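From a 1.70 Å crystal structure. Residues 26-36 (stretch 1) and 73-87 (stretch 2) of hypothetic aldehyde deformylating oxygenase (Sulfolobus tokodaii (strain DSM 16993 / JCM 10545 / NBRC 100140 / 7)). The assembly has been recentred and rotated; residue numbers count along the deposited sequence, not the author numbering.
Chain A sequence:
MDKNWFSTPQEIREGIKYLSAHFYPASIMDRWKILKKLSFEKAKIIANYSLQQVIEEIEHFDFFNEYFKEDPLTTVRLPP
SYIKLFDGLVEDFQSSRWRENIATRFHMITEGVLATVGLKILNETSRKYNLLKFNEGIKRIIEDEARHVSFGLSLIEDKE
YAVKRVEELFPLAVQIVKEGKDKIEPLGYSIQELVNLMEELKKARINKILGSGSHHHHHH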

# COMPACT_ATOMS: atom_id res chain seq x y z
N ALA A 26 -10.67 6.56 2.63
CA ALA A 26 -11.48 7.51 3.33
C ALA A 26 -12.90 7.01 3.55
O ALA A 26 -13.45 7.32 4.58
N SER A 27 -13.48 6.26 2.60
CA SER A 27 -14.86 5.76 2.74
C SER A 27 -15.03 4.80 3.91
O SER A 27 -16.14 4.62 4.42
N ILE A 28 -13.96 4.15 4.35
CA ILE A 28 -14.10 3.15 5.41
C ILE A 28 -13.00 3.10 6.46
O ILE A 28 -12.91 2.11 7.19
N MET A 29 -12.19 4.14 6.60
CA MET A 29 -11.02 4.03 7.48
C MET A 29 -11.35 3.93 8.98
O MET A 29 -10.57 3.30 9.76
N ASP A 30 -12.48 4.54 9.40
CA ASP A 30 -13.01 4.33 10.79
C ASP A 30 -13.12 2.87 11.22
O ASP A 30 -13.03 2.55 12.41
N ARG A 31 -13.34 1.97 10.25
CA ARG A 31 -13.34 0.51 10.52
C ARG A 31 -12.09 0.04 11.28
O ARG A 31 -12.15 -0.86 12.13
N TRP A 32 -10.97 0.67 10.96
CA TRP A 32 -9.69 0.26 11.46
C TRP A 32 -9.05 1.34 12.34
O TRP A 32 -7.83 1.45 12.47
N LYS A 33 -9.89 2.10 13.01
CA LYS A 33 -9.42 3.11 13.97
C LYS A 33 -8.39 2.55 14.96
O LYS A 33 -7.42 3.24 15.35
N ILE A 34 -8.63 1.30 15.38
CA ILE A 34 -7.80 0.63 16.36
C ILE A 34 -6.33 0.50 15.93
O ILE A 34 -5.44 0.35 16.78
N LEU A 35 -6.08 0.52 14.61
CA LEU A 35 -4.71 0.38 14.13
C LEU A 35 -3.83 1.50 14.54
O LEU A 35 -2.63 1.31 14.64
N LYS A 36 -4.39 2.68 14.77
CA LYS A 36 -3.54 3.81 15.21
C LYS A 36 -2.90 3.48 16.58
O LYS A 36 -1.66 3.50 16.72
N LEU A 73 -11.99 11.40 -1.57
CA LEU A 73 -11.91 9.98 -1.78
C LEU A 73 -13.01 9.20 -1.06
O LEU A 73 -13.05 7.98 -1.11
N THR A 74 -13.85 9.91 -0.35
CA THR A 74 -15.02 9.28 0.31
C THR A 74 -15.98 8.67 -0.71
O THR A 74 -16.72 7.78 -0.40
N THR A 75 -15.90 9.10 -1.96
CA THR A 75 -16.73 8.53 -3.02
C THR A 75 -16.26 7.11 -3.43
O THR A 75 -16.93 6.42 -4.21
N VAL A 76 -15.11 6.65 -2.94
CA VAL A 76 -14.55 5.45 -3.48
C VAL A 76 -14.79 4.26 -2.60
O VAL A 76 -14.30 4.26 -1.48
N ARG A 77 -15.39 3.23 -3.18
CA ARG A 77 -15.60 1.95 -2.50
C ARG A 77 -14.36 1.06 -2.69
O ARG A 77 -13.96 0.80 -3.81
N LEU A 78 -13.80 0.59 -1.58
CA LEU A 78 -12.69 -0.37 -1.60
C LEU A 78 -13.18 -1.77 -1.87
O LEU A 78 -14.25 -2.16 -1.38
N PRO A 79 -12.38 -2.57 -2.60
CA PRO A 79 -12.84 -3.91 -2.86
C PRO A 79 -12.84 -4.87 -1.64
O PRO A 79 -12.12 -4.66 -0.64
N PRO A 80 -13.63 -5.96 -1.71
CA PRO A 80 -13.78 -6.82 -0.56
C PRO A 80 -12.47 -7.44 -0.06
O PRO A 80 -12.28 -7.61 1.14
N SER A 81 -11.60 -7.80 -0.99
CA SER A 81 -10.30 -8.40 -0.62
C SER A 81 -9.40 -7.39 0.10
O SER A 81 -8.54 -7.78 0.93
N TYR A 82 -9.55 -6.11 -0.21
CA TYR A 82 -8.78 -5.07 0.51
C TYR A 82 -9.27 -4.97 1.94
O TYR A 82 -8.52 -4.84 2.91
N ILE A 83 -10.60 -5.02 2.09
CA ILE A 83 -11.16 -5.00 3.44
C ILE A 83 -10.67 -6.19 4.29
O ILE A 83 -10.30 -6.03 5.46
N LYS A 84 -10.61 -7.38 3.69
CA LYS A 84 -10.06 -8.57 4.33
C LYS A 84 -8.59 -8.40 4.72
O LYS A 84 -8.15 -8.82 5.77
N LEU A 85 -7.81 -7.78 3.84
CA LEU A 85 -6.41 -7.62 4.13
C LEU A 85 -6.22 -6.85 5.40
O LEU A 85 -5.46 -7.23 6.26
N PHE A 86 -6.91 -5.73 5.54
CA PHE A 86 -6.73 -4.88 6.68
C PHE A 86 -7.43 -5.42 7.93
O PHE A 86 -6.89 -5.21 8.99
N ASP A 87 -8.54 -6.14 7.77
CA ASP A 87 -9.14 -6.83 8.96
C ASP A 87 -8.10 -7.80 9.54
O ASP A 87 -7.89 -7.90 10.74

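A single carboxylate, that of Asp87, gathers three hydrogen bonds from two neighbouring residues of the other stretch. Arg31 NE donates to Asp87 OD1 (2.9 Å) and Arg31 NH2 to Asp87 OD2 (2.8 Å), a two-pronged salt bridge whose nearly straight N-H...O angles, 173° and 166°, match the edge of the guanidinium to the carboxylate. Trp32 NE1 adds a third bond to Asp87 OD1 (2.8 Å), so that one oxygen serves both residues. The CA-to-CB bond of Asp87 (chi1 m) points sideways to stretch 1, but the end of the side chain comes nearer; Arg31 reaches it with chi1, chi2 and chi3 all t. Ile83 CG2 lies over one face of the guanidinium, 3.7 Å from Arg31 NE, placing an apolar methyl against that face.

Trp32 (chi1 m, chi2 -61°) points toward stretch 2 and loses more area to it, 96 Å², than any other residue of the contact. Phe86 CB sits over one face of its ring, 3.7 Å from the centroid of the six-membered ring and 21° off the normal, a CH-pi contact. The Phe86 ring (chi1 m) then leads away, turning its edge toward the Trp32 face with centroids 5.6 Å apart and planes at 50°. At the indole edge, Trp32 CZ2 comes within 3.6 Å of Ile83 O, which already accepts the helical bond from Asp87 N. Trp32 CH2 also approaches Tyr82 CE1 at 3.9 Å. Leu35 (m, t) extends the apolar patch, its CD1 4.4 Å from Phe86 CD1.

Ile28 (p, t) also points toward stretch 2. Its CD1 reaches Ile83 CG1 (3.6 Å) and Leu78 CB (4.1 Å), bridging the first turn of the helix and the loop before it. Ile83 (m, t) thus touches Ile28, Arg31 and Trp32.

At the other end two waters join the contact. Ser27, in the p rotamer, donates from OG to Val76 O (2.8 Å), while Ser27 CB rests 3.6 Å from Thr74 O. Water 1 accepts from Ser27 N (2.9 Å) and donates to Leu73 O (2.8 Å) and Val76 O (3.0 Å), linking backbone to backbone. Water 2 accepts from Leu78 N (3.0 Å) and donates to Ser27 OG (2.8 Å), so this hydroxyl both gives and receives a bond. Leu78 (m, m) brings CD2 to 3.6 Å from Ser27 OG. Ala26 points toward stretch 2, its CB 3.8 Å from Thr74 CG2 and 4.1 Å from Leu73 CB.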

# COMPACT_ATOMS: atom_id res chain seq x y z
CB ALA A 26 -11.51 8.85 2.58
CB SER A 27 -15.32 5.06 1.46
OG SER A 27 -14.59 3.84 1.24
CB ILE A 28 -14.25 1.74 4.84
CG1 ILE A 28 -13.09 1.43 3.89
CG2 ILE A 28 -15.61 1.56 4.17
CD1 ILE A 28 -12.96 -0.04 3.61
CB MET A 29 -10.00 5.14 7.20
CG MET A 29 -10.42 6.55 7.53
SD MET A 29 -9.19 7.63 6.78
CE MET A 29 -7.64 6.88 7.29
CB ASP A 30 -14.38 4.97 10.95
CG ASP A 30 -14.31 6.49 11.06
OD1 ASP A 30 -13.23 7.09 10.80
OD2 ASP A 30 -15.34 7.09 11.42
CB ARG A 31 -13.48 -0.29 9.22
CG ARG A 31 -13.63 -1.78 9.40
CD ARG A 31 -13.77 -2.45 8.03
NE ARG A 31 -13.94 -3.88 8.12
CZ ARG A 31 -15.10 -4.53 8.10
NH1 ARG A 31 -16.26 -3.90 8.03
NH2 ARG A 31 -15.11 -5.84 8.17
CB TRP A 32 -8.76 -0.08 10.26
CG TRP A 32 -9.31 -1.15 9.37
CD1 TRP A 32 -9.59 -2.46 9.70
CD2 TRP A 32 -9.55 -1.03 7.97
NE1 TRP A 32 -10.07 -3.13 8.59
CE2 TRP A 32 -10.07 -2.27 7.52
CE3 TRP A 32 -9.49 0.02 7.07
CZ2 TRP A 32 -10.43 -2.49 6.21
CZ3 TRP A 32 -9.85 -0.20 5.76
CH2 TRP A 32 -10.33 -1.45 5.34
CB LYS A 33 -10.64 3.62 14.73
CG LYS A 33 -10.35 4.70 15.75
CD LYS A 33 -11.65 5.09 16.44
CE LYS A 33 -11.34 5.65 17.82
NZ LYS A 33 -12.58 6.22 18.40
CB ILE A 34 -8.37 -0.77 16.73
CG1 ILE A 34 -7.81 -1.31 18.03
CG2 ILE A 34 -8.16 -1.78 15.61
CD1 ILE A 34 -8.67 -2.38 18.65
CB LEU A 35 -4.66 0.28 12.57
CG LEU A 35 -5.05 -1.07 11.96
CD1 LEU A 35 -5.09 -0.92 10.44
CD2 LEU A 35 -4.02 -2.13 12.32
CB LYS A 36 -4.37 5.09 15.30
CG LYS A 36 -3.57 6.35 15.62
CD LYS A 36 -4.51 7.55 15.71
CE LYS A 36 -3.70 8.82 15.81
NZ LYS A 36 -4.48 10.08 15.92
CB LEU A 73 -10.53 9.46 -1.32
CG LEU A 73 -9.30 10.05 -2.06
CD1 LEU A 73 -8.01 9.37 -1.57
CD2 LEU A 73 -9.41 9.90 -3.55
CB THR A 74 -15.70 10.31 1.19
OG1 THR A 74 -15.86 11.54 0.48
CG2 THR A 74 -14.85 10.57 2.40
CB THR A 75 -16.78 9.43 -4.28
OG1 THR A 75 -15.57 9.33 -5.06
CG2 THR A 75 -17.04 10.89 -3.89
CB VAL A 76 -12.99 5.56 -3.65
CG1 VAL A 76 -12.42 4.32 -4.29
CG2 VAL A 76 -12.62 6.78 -4.49
CB ARG A 77 -16.85 1.23 -3.04
CG ARG A 77 -17.12 -0.15 -2.46
CD ARG A 77 -18.51 -0.66 -2.88
NE ARG A 77 -19.56 0.27 -2.45
CZ ARG A 77 -20.23 0.23 -1.29
NH1 ARG A 77 -19.99 -0.72 -0.39
NH2 ARG A 77 -21.15 1.16 -1.03
CB LEU A 78 -11.92 -0.34 -0.30
CG LEU A 78 -10.94 0.83 -0.02
CD1 LEU A 78 -9.86 0.91 -1.11
CD2 LEU A 78 -11.63 2.18 0.14
CB PRO A 79 -11.91 -4.37 -3.96
CG PRO A 79 -10.63 -3.66 -3.68
CD PRO A 79 -11.08 -2.31 -3.23
CB PRO A 80 -14.69 -7.94 -1.09
CG PRO A 80 -15.37 -7.36 -2.25
CD PRO A 80 -14.41 -6.43 -2.88
CB SER A 81 -9.60 -8.99 -1.85
OG SER A 81 -10.25 -10.21 -2.29
CB TYR A 82 -8.97 -3.73 -0.21
CG TYR A 82 -8.33 -2.55 0.46
CD1 TYR A 82 -8.94 -1.90 1.51
CD2 TYR A 82 -7.08 -2.10 0.03
CE1 TYR A 82 -8.34 -0.81 2.09
CE2 TYR A 82 -6.48 -1.01 0.63
CZ TYR A 82 -7.09 -0.39 1.64
OH TYR A 82 -6.47 0.70 2.20
CB ILE A 83 -12.72 -4.89 3.35
CG1 ILE A 83 -13.11 -3.56 2.74
CG2 ILE A 83 -13.32 -5.06 4.71
CD1 ILE A 83 -14.52 -3.46 2.22
CB LYS A 84 -10.23 -9.75 3.40
CG LYS A 84 -9.90 -11.06 4.06
CD LYS A 84 -10.45 -12.22 3.26
CE LYS A 84 -10.41 -13.45 4.14
NZ LYS A 84 -10.48 -14.67 3.32
CB LEU A 85 -5.69 -6.92 2.93
CG LEU A 85 -4.20 -6.60 3.13
CD1 LEU A 85 -3.39 -7.83 3.16
CD2 LEU A 85 -3.75 -5.71 1.98
CB PHE A 86 -7.00 -3.43 6.35
CG PHE A 86 -5.84 -2.79 5.61
CD1 PHE A 86 -4.74 -2.40 6.29
CD2 PHE A 86 -5.85 -2.68 4.25
CE1 PHE A 86 -3.65 -1.83 5.66
CE2 PHE A 86 -4.75 -2.14 3.58
CZ PHE A 86 -3.64 -1.75 4.30
CB ASP A 87 -10.40 -7.60 8.57
CG ASP A 87 -11.61 -6.69 8.33
OD1 ASP A 87 -11.58 -5.44 8.57
OD2 ASP A 87 -12.66 -7.26 7.90
O HOH W 1 -12.21 5.64 0.09
O HOH W 2 -15.29 1.15 0.91